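Local coordinates for protein putative phosphomethylpyrimidine kinase (Bacteroides thetaiotaomicron, PDB 3MBH) that probably phosphorylates pyridoxal with ATP, as a pyridoxal kinase of the ribokinase clan, and binds pyridoxal in this crystal, at residues W209-P214 with Q284-E289; S229-S234 with M243-A248. All coordinates share one frame; numbering follows the deposited sequence. Where two conformers were deposited one is given.

Contact 1: W209-P214 with Q284-E289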
# COMPACT_ATOMS: atom_id res chain seq x y z
N TRP A 209 -9.97 -29.49 9.32
CA TRP A 209 -8.79 -28.81 8.84
C TRP A 209 -7.68 -28.90 9.84
O TRP A 209 -7.92 -28.91 11.02
CB TRP A 209 -9.10 -27.32 8.65
CG TRP A 209 -10.20 -27.10 7.71
CD1 TRP A 209 -11.51 -26.91 8.03
CD2 TRP A 209 -10.12 -27.11 6.28
NE1 TRP A 209 -12.26 -26.81 6.87
CE2 TRP A 209 -11.41 -26.89 5.79
CE3 TRP A 209 -9.08 -27.26 5.37
CZ2 TRP A 209 -11.70 -26.84 4.42
CZ3 TRP A 209 -9.37 -27.20 4.02
CH2 TRP A 209 -10.68 -27.01 3.57
N LYS A 210 -6.45 -28.87 9.35
CA LYS A 210 -5.29 -28.76 10.18
C LYS A 210 -4.25 -27.79 9.59
O LYS A 210 -4.04 -27.74 8.36
CB LYS A 210 -4.68 -30.16 10.32
CG LYS A 210 -3.35 -30.26 11.08
CD LYS A 210 -2.89 -31.74 11.12
CE LYS A 210 -1.52 -31.96 11.77
NZ LYS A 210 -1.17 -33.45 11.85
N VAL A 211 -3.57 -27.06 10.44
CA VAL A 211 -2.46 -26.23 9.98
C VAL A 211 -1.34 -26.34 11.00
O VAL A 211 -1.61 -26.40 12.18
CB VAL A 211 -2.94 -24.79 9.74
CG1 VAL A 211 -3.52 -24.18 10.99
CG2 VAL A 211 -1.86 -23.94 9.15
N THR A 212 -0.11 -26.48 10.55
CA THR A 212 1.03 -26.65 11.43
C THR A 212 1.89 -25.42 11.27
O THR A 212 2.14 -25.02 10.15
CB THR A 212 1.86 -27.92 11.05
OG1 THR A 212 1.06 -29.07 11.35
CG2 THR A 212 3.19 -28.04 11.89
N CYS A 213 2.38 -24.88 12.37
CA CYS A 213 3.17 -23.67 12.30
C CYS A 213 4.39 -23.75 13.17
O CYS A 213 4.39 -24.46 14.19
CB CYS A 213 2.32 -22.51 12.73
SG CYS A 213 0.88 -22.33 11.65
N PRO A 214 5.43 -23.01 12.79
CA PRO A 214 6.65 -23.08 13.57
C PRO A 214 6.67 -21.96 14.60
O PRO A 214 7.43 -20.98 14.48
CB PRO A 214 7.74 -22.91 12.53
CG PRO A 214 7.11 -21.96 11.52
CD PRO A 214 5.64 -22.21 11.56
N GLN A 284 -0.81 -17.00 1.39
CA GLN A 284 -0.71 -18.28 0.70
C GLN A 284 -1.18 -19.30 1.71
O GLN A 284 -0.90 -19.20 2.89
CB GLN A 284 0.70 -18.60 0.15
CG GLN A 284 0.99 -20.12 -0.12
CD GLN A 284 2.36 -20.37 -0.76
OE1 GLN A 284 3.11 -19.42 -1.04
NE2 GLN A 284 2.68 -21.65 -1.02
N MSE A 285 -1.91 -20.29 1.24
CA MSE A 285 -2.53 -21.21 2.14
C MSE A 285 -1.63 -22.33 2.62
O MSE A 285 -0.90 -22.94 1.86
CB MSE A 285 -3.81 -21.75 1.52
CG MSE A 285 -4.93 -20.69 1.59
SE MSE A 285 -6.64 -21.46 1.14
CE MSE A 285 -7.33 -21.48 2.89
N ALA A 286 -1.72 -22.59 3.91
CA ALA A 286 -1.00 -23.68 4.57
C ALA A 286 -1.99 -24.73 5.17
O ALA A 286 -1.65 -25.89 5.32
CB ALA A 286 -0.12 -23.10 5.60
N SER A 287 -3.22 -24.35 5.45
CA SER A 287 -4.22 -25.27 5.99
C SER A 287 -4.57 -26.43 5.03
O SER A 287 -4.56 -26.30 3.79
CB SER A 287 -5.48 -24.48 6.40
OG SER A 287 -5.89 -23.65 5.35
N TYR A 288 -4.83 -27.59 5.60
CA TYR A 288 -5.24 -28.70 4.79
C TYR A 288 -6.29 -29.53 5.39
O TYR A 288 -6.46 -29.61 6.63
CB TYR A 288 -4.04 -29.54 4.34
CG TYR A 288 -3.27 -30.16 5.44
CD1 TYR A 288 -2.30 -29.44 6.11
CD2 TYR A 288 -3.47 -31.49 5.77
CE1 TYR A 288 -1.56 -30.01 7.15
CE2 TYR A 288 -2.73 -32.10 6.80
CZ TYR A 288 -1.77 -31.35 7.48
OH TYR A 288 -1.02 -31.92 8.49
N GLU A 289 -7.02 -30.17 4.49
CA GLU A 289 -8.23 -30.87 4.91
C GLU A 289 -7.81 -32.24 5.42
O GLU A 289 -6.95 -32.86 4.80
CB GLU A 289 -9.24 -30.97 3.74
CG GLU A 289 -10.46 -31.78 4.10
CD GLU A 289 -11.67 -31.58 3.17
OE1 GLU A 289 -11.53 -31.06 2.06
OE2 GLU A 289 -12.77 -31.96 3.59
O HOH W 1 -1.65 -34.94 9.00
O HOH W 2 0.09 -26.85 7.76
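Lys210 and Tyr288 face each other as a hydrogen-bonded antiparallel pair. Lys210 N donates to Tyr288 O at 2.8 Å. Tyr288 N returns the bond to Lys210 O at 2.9 Å. The direct pairing stops short of Ala286, on the side away from Glu289. The side chains of Lys210 and Tyr288 lie side by side and point the same way. Tyr288 CG sits between its backbone N and carbonyl carbon (chi1 62°). Lys210 CB lies over one ring face, toward the rim. The extended lysine chain runs past the phenol, with Lys210 CD 3.2 Å from Tyr288 OH. One water links Lys210 NZ to Tyr288 OH. The ammonium also forms a salt bridge with Asp164, which would fix the end of the chain.

Trp209 and Glu289 form the adjoining non-hydrogen-bonded pair, on the other face. Glu289 CB makes an off-centre CH-pi contact with the Trp209 six-membered ring, 4.2 Å from its centroid. Further along, Val211 CG2 meets Ala286 CB at 4.0 Å. A second water takes over where direct pairing ends. It accepts from Thr212 N at 2.8 Å and donates to Ala286 O. Ser287 OG bonds to Pro242 O, and also to Asp246, which ties the residue just before the strand to helix 241-257.

Arg257 of the second subunit donates to Ser287 O and packs on Trp209. The short C-terminal strand 288-290 thus adds an antiparallel edge to strand 207-213. On its other side, strand 207-213 pairs with strand 195-202, while Trp209 and Cys213 rest on helix 241-257.

Contact 2: S229-S234 with M243-A248; sequences SVITGS and MALDRA
Val230 and Ile231 pack against Ala244 and Ala248 where two consecutive helices of the ribokinase-like fold form an antiparallel helical hairpin. The axes of 229-234 and 243-248 come within 8.5 Å, and their directions differ by 138°. Ala244 and Ala248 on the facing side are consistent with this close approach.

The apolar contacts centre on Ile231 CD1. It reaches Ala244 CB at 3.6 Å and also touches Leu245 CD2 and Ala248 CB. Its second torsion (chi2 -76°) carries CD1 over the turn of the partner helix, 3.4 Å from Ala244 O. Val230 fills the next position. Its CG1 lies 3.7 Å from Ala248 CA, and its CB faces Ala248 CB. Phe227, a turn earlier on the first helix, adds to the packing on Leu245 and Ala248.

The polar ends of Ser234 and Arg247 find their partners outside the two segments, chiefly at the connecting turn. Both bond to Asp239 OD2, the serine through OG and the arginine through a salt bridge from NH1. Gln237 OE1 also accepts from NH1, and Leu279 O accepts from NH2. The guanidinium is thus held from both the turn and the C-terminal segment. An alanine in place of Arg247 would probably leave Asp239 without its charged mate and cost the tie to Leu279 O. In Arg247, chi3 (67°) turns NE out of the extended course, and NH1 lies 3.9 Å from Ser234 CB.

Ser234 OG sits 3.2 Å from Ala244 CB.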
# COMPACT_ATOMS: atom_id res chain seq x y z
N SER A 229 -9.30 -12.99 17.57
CA SER A 229 -9.63 -11.68 16.98
C SER A 229 -9.48 -11.73 15.43
O SER A 229 -10.38 -11.28 14.68
CB SER A 229 -8.72 -10.57 17.54
OG SER A 229 -9.03 -10.25 18.88
N VAL A 230 -8.39 -12.36 14.95
CA VAL A 230 -8.21 -12.47 13.49
C VAL A 230 -9.24 -13.42 12.89
O VAL A 230 -9.82 -13.13 11.85
CB VAL A 230 -6.78 -12.81 13.08
CG1 VAL A 230 -6.74 -12.95 11.54
CG2 VAL A 230 -5.78 -11.72 13.60
N ILE A 231 -9.52 -14.53 13.58
CA ILE A 231 -10.57 -15.45 13.11
C ILE A 231 -11.93 -14.72 12.97
O ILE A 231 -12.60 -14.84 11.94
CB ILE A 231 -10.71 -16.72 13.99
CG1 ILE A 231 -9.43 -17.56 13.87
CG2 ILE A 231 -11.99 -17.55 13.58
CD1 ILE A 231 -9.23 -18.39 12.58
N THR A 232 -12.30 -13.94 13.97
CA THR A 232 -13.57 -13.24 13.95
C THR A 232 -13.64 -12.24 12.84
O THR A 232 -14.63 -12.22 12.08
CB THR A 232 -13.75 -12.49 15.28
OG1 THR A 232 -13.74 -13.48 16.30
CG2 THR A 232 -15.06 -11.72 15.34
N GLY A 233 -12.61 -11.40 12.72
CA GLY A 233 -12.58 -10.44 11.66
C GLY A 233 -12.60 -11.10 10.27
O GLY A 233 -13.28 -10.62 9.37
N SER A 234 -11.83 -12.17 10.10
CA SER A 234 -11.74 -12.84 8.79
C SER A 234 -13.09 -13.45 8.40
O SER A 234 -13.54 -13.31 7.24
CB SER A 234 -10.58 -13.85 8.82
OG SER A 234 -10.65 -14.86 7.84
N MSE A 243 -9.26 -20.24 5.23
CA MSE A 243 -8.59 -18.97 4.99
C MSE A 243 -8.40 -18.19 6.31
O MSE A 243 -7.34 -17.62 6.52
CB MSE A 243 -9.34 -18.12 3.96
CG MSE A 243 -8.83 -16.69 3.87
SE MSE A 243 -7.13 -16.68 2.92
CE MSE A 243 -7.83 -17.02 1.09
N ALA A 244 -9.42 -18.22 7.20
CA ALA A 244 -9.33 -17.59 8.53
C ALA A 244 -8.19 -18.18 9.32
O ALA A 244 -7.39 -17.45 9.90
CB ALA A 244 -10.65 -17.74 9.30
N LEU A 245 -8.11 -19.49 9.35
CA LEU A 245 -6.99 -20.19 9.98
C LEU A 245 -5.59 -19.75 9.48
O LEU A 245 -4.65 -19.60 10.28
CB LEU A 245 -7.13 -21.71 9.77
CG LEU A 245 -8.35 -22.42 10.38
CD1 LEU A 245 -8.34 -23.97 10.03
CD2 LEU A 245 -8.45 -22.19 11.85
N ASP A 246 -5.44 -19.61 8.16
CA ASP A 246 -4.18 -19.14 7.56
C ASP A 246 -3.86 -17.72 7.92
O ASP A 246 -2.73 -17.43 8.33
CB ASP A 246 -4.22 -19.33 6.04
CG ASP A 246 -3.98 -20.80 5.65
OD1 ASP A 246 -2.95 -21.35 6.12
OD2 ASP A 246 -4.78 -21.41 4.93
N ARG A 247 -4.85 -16.83 7.82
CA ARG A 247 -4.65 -15.44 8.19
C ARG A 247 -4.23 -15.33 9.64
O ARG A 247 -3.28 -14.60 9.94
CB ARG A 247 -5.90 -14.63 7.93
CG ARG A 247 -6.24 -14.52 6.48
CD ARG A 247 -7.39 -13.51 6.20
NE ARG A 247 -7.02 -12.14 6.50
CZ ARG A 247 -7.86 -11.13 6.48
NH1 ARG A 247 -9.15 -11.33 6.19
NH2 ARG A 247 -7.41 -9.90 6.74
N ALA A 248 -4.92 -16.02 10.55
CA ALA A 248 -4.64 -15.95 12.01
C ALA A 248 -3.26 -16.50 12.35
O ALA A 248 -2.48 -15.83 13.02
CB ALA A 248 -5.71 -16.64 12.84

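How the contacts relate
Contacts 1 and 2 meet through Asp246, with centres 12 Å apart. Asp246 lies on the side of helix 241-257 turned from helix 223-236. Its OD2 is 2.5 Å from Ser287 OG and its OD1 2.8 Å from Ala286 N, both probable hydrogen bonds. Leu245 packs on Trp209, so the helix lies between its hairpin partner and the sheet edge. Helix 223-236 is the next element after strand 207-213. Contact 1 lies away from the known sites. In contact 2, the Ile231 side chain is about 14 Å from bound pyridoxal. The Arg247 side chain is about 5 Å from that of Asp280, a zinc-site residue seen in a crystal structure of this protein, with no zinc bound to this chain.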